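PDB 2QN0: neurotoxin from Clostridium botulinum, which is the light-chain zinc protease of botulinum neurotoxin type C1, a metalloprotease thought to cleave SNARE proteins with dual substrate specificity. Local coordinates for residues N6-S11 against K17-L22; L265-I270 against L280-A285; R298-R303 against R328-V333. All blocks are in the same frame, centred on the assembly; numbering follows the deposited sequence.

Contact 1: residues N6-S11 against K17-L22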
# COMPACT_ATOMS: atom_id res chain seq x y z
N ASN A 6 -6.99 -1.08 -15.80
CA ASN A 6 -7.26 -0.03 -16.79
C ASN A 6 -5.98 0.63 -17.27
O ASN A 6 -5.01 0.75 -16.52
CB ASN A 6 -8.18 1.04 -16.19
CG ASN A 6 -9.57 0.53 -15.90
OD1 ASN A 6 -10.12 -0.29 -16.64
ND2 ASN A 6 -10.17 1.02 -14.82
N ASN A 7 -5.98 1.07 -18.53
CA ASN A 7 -4.82 1.74 -19.12
C ASN A 7 -5.15 3.22 -19.30
O ASN A 7 -6.27 3.57 -19.68
CB ASN A 7 -4.48 1.13 -20.48
CG ASN A 7 -3.92 -0.27 -20.36
OD1 ASN A 7 -2.81 -0.46 -19.85
ND2 ASN A 7 -4.69 -1.26 -20.81
N PHE A 8 -4.17 4.08 -19.04
CA PHE A 8 -4.39 5.52 -19.15
C PHE A 8 -3.17 6.29 -19.63
O PHE A 8 -2.04 5.81 -19.56
CB PHE A 8 -4.73 6.12 -17.78
CG PHE A 8 -5.94 5.54 -17.13
CD1 PHE A 8 -7.22 5.87 -17.57
CD2 PHE A 8 -5.81 4.70 -16.02
CE1 PHE A 8 -8.35 5.37 -16.93
CE2 PHE A 8 -6.93 4.20 -15.37
CZ PHE A 8 -8.20 4.54 -15.82
N ASN A 9 -3.45 7.50 -20.12
CA ASN A 9 -2.45 8.47 -20.53
C ASN A 9 -2.87 9.57 -19.57
O ASN A 9 -4.07 9.76 -19.35
CB ASN A 9 -2.66 8.96 -21.96
CG ASN A 9 -2.37 7.89 -22.99
OD1 ASN A 9 -1.26 7.37 -23.06
ND2 ASN A 9 -3.37 7.56 -23.79
N TYR A 10 -1.92 10.28 -18.97
CA TYR A 10 -2.28 11.33 -18.03
C TYR A 10 -3.21 12.35 -18.68
O TYR A 10 -4.08 12.92 -18.02
CB TYR A 10 -1.04 12.04 -17.50
CG TYR A 10 -1.35 13.01 -16.40
CD1 TYR A 10 -1.75 12.57 -15.14
CD2 TYR A 10 -1.27 14.39 -16.62
CE1 TYR A 10 -2.08 13.46 -14.13
CE2 TYR A 10 -1.60 15.30 -15.61
CZ TYR A 10 -2.00 14.83 -14.37
OH TYR A 10 -2.33 15.72 -13.37
N SER A 11 -3.03 12.57 -19.98
CA SER A 11 -3.83 13.55 -20.72
C SER A 11 -5.25 13.10 -21.06
O SER A 11 -6.05 13.92 -21.53
CB SER A 11 -3.10 13.92 -22.01
OG SER A 11 -2.90 12.78 -22.83
N LYS A 17 -16.15 8.69 -14.65
CA LYS A 17 -16.24 7.28 -14.28
C LYS A 17 -14.89 6.74 -13.79
O LYS A 17 -14.77 6.32 -12.64
CB LYS A 17 -16.72 6.44 -15.46
CG LYS A 17 -16.96 4.98 -15.10
CD LYS A 17 -17.34 4.15 -16.31
CE LYS A 17 -17.56 2.70 -15.92
NZ LYS A 17 -18.61 2.58 -14.86
N ASN A 18 -13.89 6.74 -14.67
CA ASN A 18 -12.57 6.24 -14.31
C ASN A 18 -11.51 7.34 -14.23
O ASN A 18 -10.39 7.09 -13.78
CB ASN A 18 -12.11 5.18 -15.31
CG ASN A 18 -12.97 3.94 -15.27
OD1 ASN A 18 -13.52 3.58 -14.22
ND2 ASN A 18 -13.10 3.27 -16.41
N ILE A 19 -11.87 8.54 -14.69
CA ILE A 19 -10.95 9.67 -14.64
C ILE A 19 -11.73 10.86 -14.09
O ILE A 19 -12.73 11.28 -14.68
CB ILE A 19 -10.38 10.00 -16.04
CG1 ILE A 19 -9.68 8.76 -16.61
CG2 ILE A 19 -9.41 11.17 -15.95
CD1 ILE A 19 -8.98 8.98 -17.94
N LEU A 20 -11.28 11.38 -12.95
CA LEU A 20 -11.95 12.49 -12.29
C LEU A 20 -10.94 13.38 -11.60
O LEU A 20 -9.76 13.05 -11.50
CB LEU A 20 -12.89 11.95 -11.20
CG LEU A 20 -13.87 10.82 -11.47
CD1 LEU A 20 -14.44 10.30 -10.16
CD2 LEU A 20 -14.98 11.32 -12.36
N TYR A 21 -11.42 14.52 -11.12
CA TYR A 21 -10.61 15.46 -10.36
C TYR A 21 -11.10 15.31 -8.93
O TYR A 21 -12.30 15.42 -8.68
CB TYR A 21 -10.82 16.90 -10.85
CG TYR A 21 -9.97 17.25 -12.04
CD1 TYR A 21 -8.61 17.53 -11.89
CD2 TYR A 21 -10.51 17.26 -13.33
CE1 TYR A 21 -7.81 17.82 -13.00
CE2 TYR A 21 -9.72 17.55 -14.44
CZ TYR A 21 -8.37 17.83 -14.26
OH TYR A 21 -7.58 18.09 -15.36
N LEU A 22 -10.18 15.03 -8.01
CA LEU A 22 -10.54 14.82 -6.62
C LEU A 22 -9.88 15.79 -5.66
O LEU A 22 -8.81 16.33 -5.93
CB LEU A 22 -10.16 13.40 -6.19
CG LEU A 22 -10.73 12.21 -6.97
CD1 LEU A 22 -10.07 10.92 -6.49
CD2 LEU A 22 -12.23 12.14 -6.80

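Contact 2: residues L265-I270 against L280-A285. With ZN (zinc ion), chain B.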
# COMPACT_ATOMS: atom_id res chain seq x y z
N LEU A 265 11.70 -1.36 15.28
CA LEU A 265 11.00 -2.12 14.25
C LEU A 265 9.53 -2.33 14.62
O LEU A 265 9.21 -3.03 15.59
CB LEU A 265 11.69 -3.47 14.04
CG LEU A 265 11.08 -4.41 12.99
CD1 LEU A 265 11.05 -3.71 11.63
CD2 LEU A 265 11.89 -5.69 12.91
N GLU A 266 8.64 -1.73 13.84
CA GLU A 266 7.21 -1.85 14.09
C GLU A 266 6.68 -3.24 13.76
O GLU A 266 7.10 -3.86 12.78
CB GLU A 266 6.44 -0.81 13.28
CG GLU A 266 6.90 0.61 13.48
CD GLU A 266 6.08 1.60 12.67
OE1 GLU A 266 5.71 1.25 11.53
OE2 GLU A 266 5.82 2.71 13.17
N TYR A 267 5.76 -3.73 14.58
CA TYR A 267 5.18 -5.03 14.33
C TYR A 267 4.41 -5.01 13.01
O TYR A 267 4.26 -6.03 12.35
CB TYR A 267 4.26 -5.43 15.50
CG TYR A 267 5.03 -5.77 16.77
CD1 TYR A 267 6.42 -5.75 16.80
CD2 TYR A 267 4.35 -6.15 17.93
CE1 TYR A 267 7.13 -6.09 17.95
CE2 TYR A 267 5.06 -6.49 19.09
CZ TYR A 267 6.44 -6.47 19.09
OH TYR A 267 7.14 -6.82 20.22
N ALA A 268 3.93 -3.83 12.63
CA ALA A 268 3.20 -3.67 11.37
C ALA A 268 4.13 -4.03 10.20
O ALA A 268 3.71 -4.63 9.21
CB ALA A 268 2.71 -2.24 11.23
N GLU A 269 5.40 -3.65 10.33
CA GLU A 269 6.39 -3.94 9.29
C GLU A 269 6.70 -5.43 9.26
O GLU A 269 6.86 -6.03 8.20
CB GLU A 269 7.68 -3.15 9.54
CG GLU A 269 7.54 -1.64 9.40
CD GLU A 269 7.06 -1.25 8.01
OE1 GLU A 269 7.10 -2.12 7.12
OE2 GLU A 269 6.67 -0.08 7.81
N ILE A 270 6.79 -6.02 10.45
CA ILE A 270 7.09 -7.44 10.55
C ILE A 270 6.01 -8.27 9.83
O ILE A 270 6.33 -9.23 9.13
CB ILE A 270 7.20 -7.88 12.03
CG1 ILE A 270 8.46 -7.26 12.65
CG2 ILE A 270 7.23 -9.40 12.14
CD1 ILE A 270 8.68 -7.61 14.11
N LEU A 280 9.79 -12.79 15.71
CA LEU A 280 10.42 -11.77 16.55
C LEU A 280 9.37 -11.20 17.50
O LEU A 280 9.70 -10.67 18.56
CB LEU A 280 11.01 -10.64 15.70
CG LEU A 280 12.27 -10.96 14.89
CD1 LEU A 280 12.72 -9.71 14.14
CD2 LEU A 280 13.38 -11.45 15.81
N ILE A 281 8.10 -11.29 17.11
CA ILE A 281 7.02 -10.80 17.97
C ILE A 281 6.70 -11.92 18.96
O ILE A 281 6.44 -13.06 18.55
CB ILE A 281 5.73 -10.50 17.17
CG1 ILE A 281 6.02 -9.48 16.07
CG2 ILE A 281 4.65 -9.96 18.11
CD1 ILE A 281 4.84 -9.24 15.14
N PRO A 282 6.71 -11.63 20.26
CA PRO A 282 6.41 -12.67 21.26
C PRO A 282 5.09 -13.36 20.93
O PRO A 282 4.10 -12.69 20.64
CB PRO A 282 6.35 -11.88 22.57
CG PRO A 282 7.34 -10.77 22.34
CD PRO A 282 7.01 -10.34 20.92
N LYS A 283 5.08 -14.68 20.97
CA LYS A 283 3.88 -15.43 20.64
C LYS A 283 2.66 -14.93 21.41
O LYS A 283 1.56 -14.83 20.86
CB LYS A 283 4.10 -16.92 20.92
CG LYS A 283 2.97 -17.82 20.42
CD LYS A 283 3.32 -19.29 20.59
CE LYS A 283 2.22 -20.18 20.05
NZ LYS A 283 1.96 -19.92 18.60
N SER A 284 2.86 -14.59 22.68
CA SER A 284 1.76 -14.10 23.51
C SER A 284 1.23 -12.76 23.00
O SER A 284 0.03 -12.48 23.12
CB SER A 284 2.22 -13.97 24.97
OG SER A 284 3.34 -13.12 25.08
N ALA A 285 2.11 -11.94 22.45
CA ALA A 285 1.71 -10.64 21.90
C ALA A 285 0.96 -10.85 20.58
O ALA A 285 -0.02 -10.16 20.30
CB ALA A 285 2.93 -9.75 21.69
ZN ZN B . 6.09 -1.38 5.47
O HOH W 1 6.47 0.43 4.51

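Contact 3: residues R298-R303 against R328-V333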
# COMPACT_ATOMS: atom_id res chain seq x y z
N ARG A 298 -16.38 -8.90 16.58
CA ARG A 298 -17.63 -9.24 17.25
C ARG A 298 -18.47 -7.98 17.41
O ARG A 298 -19.69 -8.01 17.26
CB ARG A 298 -17.36 -9.86 18.63
CG ARG A 298 -16.78 -11.26 18.56
CD ARG A 298 -16.48 -11.80 19.96
NE ARG A 298 -15.84 -13.12 19.91
CZ ARG A 298 -16.45 -14.23 19.51
NH1 ARG A 298 -17.71 -14.20 19.11
NH2 ARG A 298 -15.78 -15.38 19.49
N SER A 299 -17.81 -6.86 17.71
CA SER A 299 -18.51 -5.60 17.86
C SER A 299 -19.12 -5.18 16.52
O SER A 299 -20.20 -4.59 16.48
CB SER A 299 -17.55 -4.52 18.37
OG SER A 299 -18.24 -3.30 18.59
N ILE A 300 -18.42 -5.48 15.43
CA ILE A 300 -18.92 -5.14 14.09
C ILE A 300 -20.16 -5.99 13.79
O ILE A 300 -21.15 -5.49 13.26
CB ILE A 300 -17.85 -5.42 13.00
CG1 ILE A 300 -16.69 -4.43 13.13
CG2 ILE A 300 -18.48 -5.34 11.61
CD1 ILE A 300 -17.09 -2.99 12.96
N ALA A 301 -20.11 -7.28 14.13
CA ALA A 301 -21.24 -8.17 13.89
C ALA A 301 -22.47 -7.62 14.62
O ALA A 301 -23.58 -7.66 14.09
CB ALA A 301 -20.92 -9.58 14.37
N LYS A 302 -22.25 -7.12 15.83
CA LYS A 302 -23.33 -6.55 16.63
C LYS A 302 -23.93 -5.36 15.90
O LYS A 302 -25.15 -5.19 15.85
CB LYS A 302 -22.81 -6.12 18.00
CG LYS A 302 -23.83 -5.38 18.85
CD LYS A 302 -23.24 -4.93 20.17
CE LYS A 302 -24.26 -4.18 21.00
NZ LYS A 302 -25.46 -5.01 21.29
N ARG A 303 -23.07 -4.51 15.34
CA ARG A 303 -23.54 -3.34 14.60
C ARG A 303 -24.39 -3.79 13.42
O ARG A 303 -25.46 -3.23 13.18
CB ARG A 303 -22.35 -2.51 14.10
CG ARG A 303 -21.69 -1.63 15.15
CD ARG A 303 -20.45 -0.95 14.59
NE ARG A 303 -19.79 -0.07 15.55
CZ ARG A 303 -20.07 1.22 15.72
NH1 ARG A 303 -21.01 1.80 14.98
NH2 ARG A 303 -19.40 1.94 16.61
N ARG A 328 -19.88 -10.56 3.86
CA ARG A 328 -18.96 -11.31 3.02
C ARG A 328 -17.51 -10.92 3.29
O ARG A 328 -16.62 -11.76 3.31
CB ARG A 328 -19.27 -11.10 1.53
CG ARG A 328 -20.56 -11.77 1.05
CD ARG A 328 -20.63 -11.79 -0.48
NE ARG A 328 -20.80 -10.46 -1.06
CZ ARG A 328 -21.97 -9.84 -1.20
NH1 ARG A 328 -23.09 -10.42 -0.80
NH2 ARG A 328 -22.02 -8.63 -1.76
N LYS A 329 -17.27 -9.62 3.48
CA LYS A 329 -15.92 -9.12 3.75
C LYS A 329 -15.29 -9.80 4.97
O LYS A 329 -14.19 -10.34 4.90
CB LYS A 329 -15.97 -7.61 4.02
CG LYS A 329 -14.66 -7.03 4.55
CD LYS A 329 -14.81 -5.57 4.95
CE LYS A 329 -13.51 -5.01 5.53
NZ LYS A 329 -13.70 -3.65 6.10
N TYR A 330 -16.01 -9.76 6.08
CA TYR A 330 -15.53 -10.33 7.34
C TYR A 330 -15.76 -11.83 7.48
O TYR A 330 -15.34 -12.43 8.46
CB TYR A 330 -16.19 -9.59 8.50
CG TYR A 330 -15.86 -8.11 8.56
CD1 TYR A 330 -14.56 -7.69 8.86
CD2 TYR A 330 -16.83 -7.14 8.33
CE1 TYR A 330 -14.25 -6.34 8.93
CE2 TYR A 330 -16.52 -5.78 8.39
CZ TYR A 330 -15.23 -5.39 8.70
OH TYR A 330 -14.91 -4.05 8.77
N ARG A 331 -16.42 -12.42 6.49
CA ARG A 331 -16.71 -13.85 6.49
C ARG A 331 -17.53 -14.27 7.70
O ARG A 331 -17.29 -15.31 8.31
CB ARG A 331 -15.41 -14.66 6.43
CG ARG A 331 -14.59 -14.35 5.18
CD ARG A 331 -13.34 -15.21 5.07
NE ARG A 331 -12.52 -14.81 3.93
CZ ARG A 331 -11.36 -15.37 3.61
NH1 ARG A 331 -10.87 -16.36 4.34
NH2 ARG A 331 -10.68 -14.93 2.56
N PHE A 332 -18.51 -13.44 8.05
CA PHE A 332 -19.38 -13.73 9.18
C PHE A 332 -20.40 -14.78 8.76
O PHE A 332 -20.54 -15.09 7.57
CB PHE A 332 -20.13 -12.47 9.63
CG PHE A 332 -19.25 -11.42 10.26
CD1 PHE A 332 -18.10 -11.78 10.98
CD2 PHE A 332 -19.60 -10.08 10.20
CE1 PHE A 332 -17.33 -10.81 11.62
CE2 PHE A 332 -18.84 -9.10 10.85
CZ PHE A 332 -17.70 -9.48 11.56
N VAL A 333 -21.10 -15.33 9.74
CA VAL A 333 -22.11 -16.35 9.49
C VAL A 333 -23.48 -15.76 9.77
O VAL A 333 -23.63 -14.91 10.65
CB VAL A 333 -21.90 -17.59 10.38
CG1 VAL A 333 -23.02 -18.60 10.15
CG2 VAL A 333 -20.55 -18.22 10.09

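Contact 1: residues N6-S11 against K17-L22
Phe8 and Ile19 form the tight half of this contact, in which the N-terminal loop of the light chain folds back on strand 19-23 of the mixed beta-sheet. The two segments close a short loop, and they meet through side chains while their backbones stay well apart, the nearest CA atoms being Asn6 CA and Asn18 CA at 8.6 Å. The ring of Phe8 and the chain of Ile19 run antiparallel alongside each other. Ile19 CD1 lies 3.6 Å from Phe8 CD1, and CG1 of the same isoleucine comes within 3.7 Å of Phe8 CE1, so the outer branch of Ile19 runs alongside the CD1-CE1 bond of the ring, meeting it obliquely. That branch reaches the ring because chi2 of Ile19 is extended, at -176°. Leu87 of helix 80-97 also packs on Phe8, and Phe37 of strand 34-38 on Ile19, which places this half between helix and sheet.

Toward Asn6 and Asn18, both partly exposed, the packing is looser. The two side chains are roughly perpendicular, their amide planes 32° apart, and the amide nitrogens stand 4.0 Å from each other (ND2 of Asn6 to ND2 of Asn18) without bonding. Arg38 satisfies both instead: its carbonyl oxygen accepts from Asn6 ND2, and its NE donates to Asn18 OD1, so Arg38, at the end of strand 34-38, bridges the two asparagines. Between the halves, the ring of Phe8 is turned 72° from the amide of Asn18, with Phe8 CZ 4.0 Å from Asn18 CB and 3.9 Å from the carbonyl O of Asn18.

Contact 2: residues L265-I270 against L280-A285
The backbone passes from strand 261-266 into helix 267-273 at Tyr267, and Tyr267 CA lies 7.1 Å from Ile281 CA, just ahead of helix 283-304. Ile281 fills the middle of the interface. Its CG1 sits over the centre of the Tyr267 ring in a CH-pi contact, 3.9 Å from the centroid and 12° off the ring normal, while CG2 covers the same ring at CE2, 3.6 Å away. With CG1 beside its own backbone N (chi1 -57°) and chi2 extended, Ile281 also carries CD1 back to CG of the tyrosine and to CG2 of Ile270. Pro282 CD approaches the phenol obliquely, 3.6 Å from Tyr267 OH. On the other flank Ile270 CD1 meets Ile281 CG1 at 3.8 Å and Leu280 CB at 4.1 Å, the leucine lying at the exposed margin.

The same helical turn, 267-270, also carries the metal ligand Glu269. It binds the zinc ion through OE1 at 2.1 Å, completing with His229 and His233 of the HExxH helix the metal site characteristic of these proteases, with a water as a further ligand. The interface is almost entirely apolar, and buries Tyr267 and Ile270 on the same helix as Glu269, whose carboxylate is committed elsewhere, to the metal.

Contact 3: residues R298-R303 against R328-V333
Ile300 and Ala301, neighbours on helix 283-304, meet the ring of Phe332 from two directions. Ala301 CB lies over one face, 4.1 Å above the plane and displaced toward the rim, with Phe332 CE2 as its nearest ring atom. Ile300 CG2 instead comes in at the ring edge, in the plane, 3.9 Å from Phe332 CE2. The same ring carbon also approaches the backbone N of Ala301, so the ring lies against the helix backbone as well as its side chains. On the opposite face the ring is covered from within its own segment: Tyr330 CB stands 3.3 Å above the plane, over the centre, and Phe332 is thereby held between Ala301 and Tyr330.

This folding back of Phe332 on Tyr330 follows a Schellman motif that ends helix 319-330. Arg331, with positive phi (59°), is its C-prime residue; Phe332 N pairs with Ile327 O, and Arg331 N makes a weak bond to Arg328 O. The chain then leaves toward strand 333-334, and Val340 packs on Phe332 as well.

Ile300 CG2 serves both aromatics. Placed anti to the backbone N by a chi1 of -69°, this methyl reaches Tyr330 CE2 at 3.8 Å, meeting that ring obliquely, and the isoleucine stands nearly perpendicular to each of the two aromatic side chains. Tyr297, about one turn earlier on the same helix, adds an edge-to-face contact with Tyr330. Over one face of the phenol lies Lys329 CD, offset toward the rim. The polar end of Tyr330 is fixed separately: its hydroxyl hydrogen-bonds to the carbonyl oxygen of Gly185, and Tyr330 OH accepts from Lys329 NZ at 3.0 Å.

How the contacts relate
From the N terminus, contact 1 closes first, a short loop that brings residues 6-11 against the start of strand 19-23 and ties the N-terminal region to the mixed sheet and helix 80-97. Contact 2 follows far along the chain, closing the connection from helix 267-273 to the beginning of helix 283-304. Contact 3 uses the C-terminal part of that same helix and closes a longer loop through helix 319-330. The three lie in series, none nested or crossed. Contacts 1 and 2 sit on opposite sides of the chain's centre, their centres about 39 Å apart, whereas helix 283-304 runs from contact 2 to contact 3, whose centres are about 26 Å apart.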